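Local coordinates for K5 lyase (Enterobacteria phage k1-5, PDB 2X3H), which cleaves the K5 capsular polysaccharide, a glycosaminoglycan, as a lyase of a phage tail spike, probably to expose the host surface, at residues P44-I49 with Q54-Y59; T373-F378 with G393-L398; G182-A187 with K234-F239. All blocks are in the same frame, centred on the assembly; numbering follows the deposited sequence.

In the fold
The three contacts follow the long axis of a trimeric tail spike. Contact 1 lies at the N-terminal end, its centre about 63 Å from the centre of the chain. Backbone bonds join a loop to a helix start, with T46, I49 and L56 buried and E47 exposed. Contacts 2 and 3 belong to the parallel beta-helix, their centres about 33 Å apart. Contact 3 ties a corner to a loop two coils on, through a buried hydroxyl pair and two partly exposed phenylalanines. In contact 2 a buried valine methyl lies on a partly exposed arginine guanidinium, and a water bridges the segments. Contact 1 lies against both other subunits, contact 2 against the second, and contact 3 reaches it through K234.

Contact 1. Residues P44-I49 with Q54-Y59; sequences PKTEGI and QSLYEY. Unlike the reference sequence in segment 44-49: K45 (reference Asn).
I49 and L56 flank a two-stranded antiparallel hairpin, 50-51 with 54-55, and one bond between them closes its open end. L56 N donates to I49 O at 2.7 Å, nearly straight at 167°. I49 O also takes a CA-H contact from S55 CA. T46, in a short 3-10 turn, offers its carbonyl to the next residue of the helix start. There Y57 N reaches T46 O at 3.1 Å, from above the carbonyl plane. Side chains fill in around these bonds. I49 and L56 lie side by side, with I49 CG2 3.9 Å from L56 CD2. T46 CG2 meets the same L56 CD2 at 3.8 Å. E47 lays its carboxylate over one face of the Y57 ring, the planes 13° apart, and E47 OE2 sits 3.4 Å from Y57 CD1. Y57 CG is anti to the backbone N (chi1 174°), and the ring runs beside the E47 side chain. T46 OG1 comes to the edge of this ring, but its hydrogen bond goes to H51 ND1 of a second subunit. I49 packs on I49 of both other subunits. S55, which also touches I49 O, is the N-cap of helix 56-63: its OG accepts from E58 N at 3.1 Å.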
loop_
_atom_site.group_PDB
_atom_site.type_symbol
_atom_site.label_atom_id
_atom_site.label_comp_id
_atom_site.label_asym_id
_atom_site.label_seq_id
_atom_site.Cartn_x
_atom_site.Cartn_y
_atom_site.Cartn_z
ATOM N N PRO A 44 39.008 55.992 -6.599
ATOM C CA PRO A 44 38.711 55.227 -7.817
ATOM C C PRO A 44 37.339 54.597 -7.726
ATOM O O PRO A 44 36.935 54.168 -6.639
ATOM C CB PRO A 44 39.781 54.124 -7.834
ATOM C CG PRO A 44 40.770 54.480 -6.770
ATOM C CD PRO A 44 40.082 55.384 -5.796
ATOM N N LYS A 45 36.634 54.561 -8.855
ATOM C CA LYS A 45 35.305 53.966 -8.926
ATOM C C LYS A 45 35.281 52.851 -9.963
ATOM O O LYS A 45 36.083 52.839 -10.896
ATOM C CB LYS A 45 34.254 55.030 -9.257
ATOM C CG LYS A 45 34.094 56.061 -8.127
ATOM C CD LYS A 45 32.852 56.933 -8.293
ATOM C CE LYS A 45 32.666 57.869 -7.090
ATOM N NZ LYS A 45 31.389 58.642 -7.216
ATOM N N THR A 46 34.358 51.913 -9.792
ATOM C CA THR A 46 34.335 50.731 -10.646
ATOM C C THR A 46 34.028 51.043 -12.112
ATOM O O THR A 46 34.369 50.246 -12.986
ATOM C CB THR A 46 33.388 49.635 -10.114
ATOM O OG1 THR A 46 32.075 50.182 -9.919
ATOM C CG2 THR A 46 33.919 49.085 -8.800
ATOM N N GLU A 47 33.407 52.189 -12.394
ATOM C CA GLU A 47 33.214 52.586 -13.800
ATOM C C GLU A 47 34.550 52.831 -14.493
ATOM O O GLU A 47 34.638 52.758 -15.727
ATOM C CB GLU A 47 32.363 53.852 -13.924
ATOM C CG GLU A 47 30.874 53.663 -13.698
ATOM C CD GLU A 47 30.470 53.862 -12.242
ATOM O OE1 GLU A 47 31.367 53.931 -11.368
ATOM O OE2 GLU A 47 29.250 53.964 -11.977
ATOM N N GLY A 48 35.571 53.144 -13.694
ATOM C CA GLY A 48 36.884 53.525 -14.196
ATOM C C GLY A 48 37.920 52.422 -14.099
ATOM O O GLY A 48 39.124 52.687 -14.164
ATOM N N ILE A 49 37.457 51.182 -13.947
ATOM C CA ILE A 49 38.350 50.025 -13.851
ATOM C C ILE A 49 37.889 48.964 -14.845
ATOM O O ILE A 49 36.688 48.835 -15.076
ATOM C CB ILE A 49 38.289 49.432 -12.424
ATOM C CG1 ILE A 49 38.799 50.451 -11.389
ATOM C CG2 ILE A 49 39.042 48.101 -12.330
ATOM C CD1 ILE A 49 38.388 50.095 -9.946
ATOM N N GLN A 54 35.505 44.734 -20.259
ATOM C CA GLN A 54 34.431 45.683 -20.003
ATOM C C GLN A 54 34.720 46.355 -18.673
ATOM O O GLN A 54 35.649 45.959 -17.971
ATOM C CB GLN A 54 33.063 44.992 -19.980
ATOM C CG GLN A 54 32.831 44.080 -18.792
ATOM C CD GLN A 54 31.460 43.412 -18.806
ATOM O OE1 GLN A 54 30.448 44.006 -19.214
ATOM N NE2 GLN A 54 31.420 42.169 -18.359
ATOM N N SER A 55 33.941 47.368 -18.321
ATOM C CA SER A 55 34.166 48.034 -17.045
ATOM C C SER A 55 33.808 47.078 -15.921
ATOM O O SER A 55 32.901 46.248 -16.048
ATOM C CB SER A 55 33.350 49.323 -16.919
ATOM O OG SER A 55 31.998 49.028 -16.661
ATOM N N LEU A 56 34.527 47.200 -14.813
ATOM C CA LEU A 56 34.230 46.404 -13.648
ATOM C C LEU A 56 32.807 46.687 -13.167
ATOM O O LEU A 56 32.123 45.791 -12.684
ATOM C CB LEU A 56 35.240 46.710 -12.547
ATOM C CG LEU A 56 35.004 46.028 -11.201
ATOM C CD1 LEU A 56 34.901 44.503 -11.342
ATOM C CD2 LEU A 56 36.151 46.424 -10.261
ATOM N N TYR A 57 32.370 47.943 -13.289
ATOM C CA TYR A 57 31.019 48.297 -12.869
ATOM C C TYR A 57 30.004 47.418 -13.582
ATOM O O TYR A 57 29.115 46.858 -12.951
ATOM C CB TYR A 57 30.708 49.771 -13.147
ATOM C CG TYR A 57 29.275 50.114 -12.860
ATOM C CD1 TYR A 57 28.893 50.590 -11.614
ATOM C CD2 TYR A 57 28.294 49.934 -13.828
ATOM C CE1 TYR A 57 27.573 50.893 -11.341
ATOM C CE2 TYR A 57 26.976 50.229 -13.564
ATOM C CZ TYR A 57 26.622 50.707 -12.323
ATOM O OH TYR A 57 25.296 51.004 -12.079
ATOM N N GLU A 58 30.135 47.318 -14.903
ATOM C CA GLU A 58 29.168 46.575 -15.696
ATOM C C GLU A 58 29.286 45.076 -15.440
ATOM O O GLU A 58 28.279 44.379 -15.344
ATOM C CB GLU A 58 29.291 46.907 -17.186
ATOM C CG GLU A 58 28.729 48.296 -17.563
ATOM C CD GLU A 58 27.268 48.503 -17.144
ATOM O OE1 GLU A 58 26.508 47.506 -17.016
ATOM O OE2 GLU A 58 26.872 49.677 -16.952
ATOM N N TYR A 59 30.513 44.585 -15.304
ATOM C CA TYR A 59 30.701 43.184 -14.946
ATOM C C TYR A 59 29.929 42.857 -13.675
ATOM O O TYR A 59 29.130 41.915 -13.640
ATOM C CB TYR A 59 32.189 42.859 -14.766
ATOM C CG TYR A 59 32.427 41.399 -14.475
ATOM C CD1 TYR A 59 32.385 40.920 -13.172
ATOM C CD2 TYR A 59 32.683 40.494 -15.504
ATOM C CE1 TYR A 59 32.585 39.570 -12.889
ATOM C CE2 TYR A 59 32.889 39.143 -15.228
ATOM C CZ TYR A 59 32.831 38.694 -13.919
ATOM O OH TYR A 59 33.044 37.365 -13.645
#

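Contact 2. Residues T373-F378 with G393-L398; sequences TGVITF and GRRNDL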
loop_
_atom_site.group_PDB
_atom_site.type_symbol
_atom_site.label_atom_id
_atom_site.label_comp_id
_atom_site.label_asym_id
_atom_site.label_seq_id
_atom_site.Cartn_x
_atom_site.Cartn_y
_atom_site.Cartn_z
ATOM N N THR A 373 -14.949 0.753 22.328
ATOM C CA THR A 373 -15.893 -0.180 21.679
ATOM C C THR A 373 -16.268 0.154 20.236
ATOM O O THR A 373 -16.561 -0.746 19.455
ATOM C CB THR A 373 -17.177 -0.345 22.496
ATOM O OG1 THR A 373 -17.866 0.904 22.555
ATOM C CG2 THR A 373 -16.844 -0.829 23.904
ATOM N N GLY A 374 -16.267 1.430 19.874
ATOM C CA GLY A 374 -16.688 1.808 18.528
ATOM C C GLY A 374 -15.637 1.450 17.493
ATOM O O GLY A 374 -14.438 1.667 17.714
ATOM N N VAL A 375 -16.080 0.908 16.362
ATOM C CA VAL A 375 -15.167 0.598 15.261
ATOM C C VAL A 375 -15.711 1.154 13.931
ATOM O O VAL A 375 -15.116 2.051 13.349
ATOM C CB VAL A 375 -14.879 -0.928 15.125
ATOM C CG1 VAL A 375 -13.920 -1.175 13.968
ATOM C CG2 VAL A 375 -14.296 -1.498 16.426
ATOM N N ILE A 376 -16.859 0.644 13.473
ATOM C CA ILE A 376 -17.440 1.097 12.195
ATOM C C ILE A 376 -18.759 1.824 12.408
ATOM O O ILE A 376 -19.581 1.387 13.227
ATOM C CB ILE A 376 -17.683 -0.105 11.243
ATOM C CG1 ILE A 376 -16.376 -0.843 10.976
ATOM C CG2 ILE A 376 -18.259 0.349 9.904
ATOM C CD1 ILE A 376 -16.571 -2.288 10.506
ATOM N N THR A 377 -18.972 2.925 11.676
ATOM C CA THR A 377 -20.290 3.581 11.647
ATOM C C THR A 377 -20.806 3.655 10.217
ATOM O O THR A 377 -20.161 4.269 9.357
ATOM C CB THR A 377 -20.247 5.011 12.240
ATOM O OG1 THR A 377 -19.912 4.949 13.638
ATOM C CG2 THR A 377 -21.596 5.693 12.056
ATOM N N PHE A 378 -21.946 3.006 9.978
ATOM C CA PHE A 378 -22.658 3.086 8.702
ATOM C C PHE A 378 -23.873 3.962 8.973
ATOM O O PHE A 378 -24.775 3.551 9.715
ATOM C CB PHE A 378 -23.172 1.710 8.257
ATOM C CG PHE A 378 -22.098 0.720 7.893
ATOM C CD1 PHE A 378 -21.179 0.995 6.883
ATOM C CD2 PHE A 378 -22.050 -0.509 8.519
ATOM C CE1 PHE A 378 -20.210 0.076 6.525
ATOM C CE2 PHE A 378 -21.086 -1.450 8.161
ATOM C CZ PHE A 378 -20.161 -1.152 7.167
ATOM N N GLY A 393 -7.735 -6.181 16.750
ATOM C CA GLY A 393 -7.246 -5.726 18.057
ATOM C C GLY A 393 -7.425 -6.855 19.058
ATOM O O GLY A 393 -7.075 -8.002 18.748
ATOM N N ARG A 394 -7.982 -6.553 20.242
ATOM C CA ARG A 394 -8.218 -7.611 21.254
ATOM C C ARG A 394 -9.611 -8.224 21.164
ATOM O O ARG A 394 -9.990 -9.046 22.002
ATOM C CB ARG A 394 -8.009 -7.087 22.681
ATOM C CG ARG A 394 -6.637 -6.458 22.942
ATOM C CD ARG A 394 -5.505 -7.432 22.708
ATOM N NE ARG A 394 -4.194 -6.802 22.892
ATOM C CZ ARG A 394 -3.576 -6.081 21.958
ATOM N NH1 ARG A 394 -4.147 -5.892 20.773
ATOM N NH2 ARG A 394 -2.379 -5.559 22.204
ATOM N N ARG A 395 -10.384 -7.822 20.163
ATOM C CA ARG A 395 -11.750 -8.337 20.037
ATOM C C ARG A 395 -11.737 -9.780 19.525
ATOM O O ARG A 395 -10.923 -10.136 18.675
ATOM C CB ARG A 395 -12.573 -7.467 19.091
ATOM C CG ARG A 395 -12.654 -6.029 19.541
ATOM C CD ARG A 395 -13.198 -5.115 18.445
ATOM N NE ARG A 395 -13.072 -3.725 18.867
ATOM C CZ ARG A 395 -11.954 -3.003 18.788
ATOM N NH1 ARG A 395 -10.838 -3.526 18.279
ATOM N NH2 ARG A 395 -11.958 -1.736 19.225
ATOM N N ASN A 396 -12.656 -10.591 20.043
ATOM C CA ASN A 396 -12.802 -11.995 19.623
ATOM C C ASN A 396 -14.040 -12.233 18.749
ATOM O O ASN A 396 -14.210 -13.323 18.194
ATOM C CB ASN A 396 -12.886 -12.921 20.842
ATOM C CG ASN A 396 -11.622 -12.912 21.687
ATOM O OD1 ASN A 396 -10.516 -12.827 21.173
ATOM N ND2 ASN A 396 -11.792 -13.014 22.995
ATOM N N ASP A 397 -14.887 -11.214 18.617
ATOM C CA ASP A 397 -16.179 -11.344 17.934
ATOM C C ASP A 397 -16.678 -9.932 17.664
ATOM O O ASP A 397 -16.819 -9.138 18.591
ATOM C CB ASP A 397 -17.143 -12.087 18.880
ATOM C CG ASP A 397 -18.547 -12.308 18.303
ATOM O OD1 ASP A 397 -18.927 -11.720 17.269
ATOM O OD2 ASP A 397 -19.312 -13.076 18.949
ATOM N N LEU A 398 -16.919 -9.592 16.400
ATOM C CA LEU A 398 -17.327 -8.226 16.090
ATOM C C LEU A 398 -18.779 -7.947 16.456
ATOM O O LEU A 398 -19.230 -6.819 16.323
ATOM C CB LEU A 398 -17.078 -7.887 14.619
ATOM C CG LEU A 398 -15.624 -7.778 14.140
ATOM C CD1 LEU A 398 -15.584 -7.049 12.838
ATOM C CD2 LEU A 398 -14.712 -7.094 15.145
HETATM O O HOH W 1 -15.714 -3.174 19.862
#
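R395 reaches V375 with a chain that is extended from CG to NE (chi2 167°, chi3 -172°). V375 comes from the opposite direction. Its chi1 of -180° sets CG1 anti to the backbone N, and CG2 is left to face the arginine. CG2 lies over one face of the guanidinium, 3.3 Å above the plane and offset toward the rim. The nearest pair is V375 CG2 with R395 NE, at 3.5 Å. CZ and NH2 of R395 are each 3.7 Å from the same methyl, so the touch is a methyl on a flat cation. No direct hydrogen bond joins the two segments. A water does so instead, in the plane of the guanidinium at its edge. It accepts from R395 NE at 2.9 Å and donates to T373 O at 2.6 Å. The other nitrogens bind nearby carbonyls: NH2 binds A372 O, and NH1 binds both P368 O and P392 O. V375 leads into strand 376-378 of the parallel beta-helix, and R395 stands in the loop after strand 386-389. In the same loop R394 pairs with D327, and D397 with R435, as salt bridges to a second subunit. Neutral oxygens thus grip the guanidinium through all three nitrogens and hold its rotation. Its positive charge is probably stabilised by the carbonyl dipoles and the water.

Contact 3. Residues G182-A187 with K234-F239; sequences GFSLIA and KNYPQF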
loop_
_atom_site.group_PDB
_atom_site.type_symbol
_atom_site.label_atom_id
_atom_site.label_comp_id
_atom_site.label_asym_id
_atom_site.label_seq_id
_atom_site.Cartn_x
_atom_site.Cartn_y
_atom_site.Cartn_z
ATOM N N GLY A 182 -7.510 31.586 6.923
ATOM C CA GLY A 182 -6.765 31.540 5.679
ATOM C C GLY A 182 -5.765 30.401 5.714
ATOM O O GLY A 182 -5.789 29.569 6.624
ATOM N N PHE A 183 -4.869 30.403 4.733
ATOM C CA PHE A 183 -3.936 29.306 4.503
ATOM C C PHE A 183 -2.496 29.776 4.368
ATOM O O PHE A 183 -2.221 30.908 3.945
ATOM C CB PHE A 183 -4.342 28.552 3.237
ATOM C CG PHE A 183 -5.692 27.918 3.343
ATOM C CD1 PHE A 183 -5.810 26.584 3.709
ATOM C CD2 PHE A 183 -6.844 28.652 3.105
ATOM C CE1 PHE A 183 -7.053 25.986 3.835
ATOM C CE2 PHE A 183 -8.099 28.056 3.231
ATOM C CZ PHE A 183 -8.198 26.723 3.595
ATOM N N SER A 184 -1.566 28.893 4.718
ATOM C CA SER A 184 -0.154 29.189 4.510
ATOM C C SER A 184 0.182 29.232 3.028
ATOM O O SER A 184 0.806 30.169 2.557
ATOM C CB SER A 184 0.733 28.177 5.246
ATOM O OG SER A 184 0.580 28.343 6.645
ATOM N N LEU A 185 -0.246 28.207 2.297
ATOM C CA LEU A 185 -0.017 28.142 0.869
ATOM C C LEU A 185 -1.310 27.716 0.183
ATOM O O LEU A 185 -1.839 26.652 0.474
ATOM C CB LEU A 185 1.105 27.139 0.565
ATOM C CG LEU A 185 1.414 26.861 -0.914
ATOM C CD1 LEU A 185 1.869 28.112 -1.659
ATOM C CD2 LEU A 185 2.474 25.774 -1.031
ATOM N N ILE A 186 -1.816 28.550 -0.718
ATOM C CA ILE A 186 -3.075 28.244 -1.397
ATOM C C ILE A 186 -2.901 28.434 -2.896
ATOM O O ILE A 186 -2.386 29.446 -3.335
ATOM C CB ILE A 186 -4.257 29.115 -0.869
ATOM C CG1 ILE A 186 -5.527 28.842 -1.668
ATOM C CG2 ILE A 186 -3.910 30.604 -0.934
ATOM C CD1 ILE A 186 -6.722 29.658 -1.258
ATOM N N ALA A 187 -3.335 27.446 -3.671
ATOM C CA ALA A 187 -3.395 27.580 -5.123
ATOM C C ALA A 187 -4.843 27.456 -5.562
ATOM O O ALA A 187 -5.567 26.574 -5.086
ATOM C CB ALA A 187 -2.534 26.510 -5.791
ATOM N N LYS A 234 1.750 21.692 12.022
ATOM C CA LYS A 234 1.452 21.623 13.447
ATOM C C LYS A 234 0.323 22.558 13.873
ATOM O O LYS A 234 0.354 23.758 13.582
ATOM C CB LYS A 234 2.717 21.901 14.258
ATOM C CG LYS A 234 3.733 20.786 14.066
ATOM C CD LYS A 234 5.039 21.038 14.755
ATOM C CE LYS A 234 5.887 19.764 14.674
ATOM N NZ LYS A 234 7.309 20.058 14.920
ATOM N N ASN A 235 -0.671 21.983 14.549
ATOM C CA ASN A 235 -1.723 22.727 15.237
ATOM C C ASN A 235 -2.734 23.434 14.349
ATOM O O ASN A 235 -3.426 24.340 14.814
ATOM C CB ASN A 235 -1.140 23.774 16.194
ATOM C CG ASN A 235 -0.096 23.214 17.124
ATOM O OD1 ASN A 235 1.032 23.706 17.155
ATOM N ND2 ASN A 235 -0.467 22.219 17.912
ATOM N N TYR A 236 -2.846 23.030 13.093
ATOM C CA TYR A 236 -3.845 23.660 12.223
ATOM C C TYR A 236 -5.261 23.167 12.515
ATOM O O TYR A 236 -5.455 22.015 12.911
ATOM C CB TYR A 236 -3.523 23.439 10.746
ATOM C CG TYR A 236 -2.376 24.277 10.206
ATOM C CD1 TYR A 236 -1.060 23.877 10.379
ATOM C CD2 TYR A 236 -2.613 25.451 9.488
ATOM C CE1 TYR A 236 -0.011 24.616 9.869
ATOM C CE2 TYR A 236 -1.555 26.209 8.970
ATOM C CZ TYR A 236 -0.262 25.783 9.164
ATOM O OH TYR A 236 0.793 26.481 8.652
ATOM N N PRO A 237 -6.261 24.048 12.333
ATOM C CA PRO A 237 -7.643 23.672 12.618
ATOM C C PRO A 237 -8.385 22.975 11.467
ATOM O O PRO A 237 -7.914 21.943 10.988
ATOM C CB PRO A 237 -8.289 25.012 13.017
ATOM C CG PRO A 237 -7.541 26.016 12.218
ATOM C CD PRO A 237 -6.150 25.477 11.967
ATOM N N GLN A 238 -9.525 23.520 11.026
ATOM C CA GLN A 238 -10.448 22.750 10.179
ATOM C C GLN A 238 -9.806 22.090 8.963
ATOM O O GLN A 238 -10.058 20.912 8.673
ATOM C CB GLN A 238 -11.595 23.631 9.690
ATOM C CG GLN A 238 -12.531 22.943 8.716
ATOM C CD GLN A 238 -13.567 22.073 9.386
ATOM O OE1 GLN A 238 -14.712 22.003 8.931
ATOM N NE2 GLN A 238 -13.177 21.394 10.458
ATOM N N PHE A 239 -9.001 22.847 8.230
ATOM C CA PHE A 239 -8.502 22.339 6.949
ATOM C C PHE A 239 -7.154 21.640 7.013
ATOM O O PHE A 239 -6.617 21.189 5.994
ATOM C CB PHE A 239 -8.628 23.403 5.861
ATOM C CG PHE A 239 -10.037 23.887 5.708
ATOM C CD1 PHE A 239 -11.002 23.047 5.188
ATOM C CD2 PHE A 239 -10.414 25.140 6.151
ATOM C CE1 PHE A 239 -12.307 23.447 5.069
ATOM C CE2 PHE A 239 -11.732 25.556 6.030
ATOM C CZ PHE A 239 -12.677 24.702 5.482
#
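S184 and Y236 meet on the buried side of this contact, on the flank of the parallel beta-helix. F183 and F239 meet on its more open side. The chain turns a corner at S184 and L185, between strand 182-183 and strand 186-188. The partner loop follows strand 227-234 and leads to strand 242-245, two places along the same sheet from strand 186-188. The side chains therefore reach past the coil that carries strands 215-216 and 218-221. The tight part is a single short bond, in which Y236 OH donates to S184 OG at 2.7 Å. S184 OG approaches the hydroxyl end of the tyrosine near the ring plane. V178 packs against both S184 and Y236, and the Y206 ring meets that of Y236. The other part is looser. F183 and F239 are partly exposed, and their rings meet at an oblique angle, neither stacked nor edge-to-face, with centroids 5.8 Å apart and planes at 38°. The F183 rim does the touching: CE1 is 3.6 Å from F239 CB, and CZ is 3.7 Å from F239 CD2. F183 CG is anti to its carbonyl carbon (chi1 -63°), and this carries the far end of the ring over to F239. The F239 ring has Q238 CG over the centre of one face and meets Y266 edge-to-face. On the buried side the polar chain continues one step further: S184 OG, which accepts from Y236 OH, is also hydrogen-bonded to Q159 OE1.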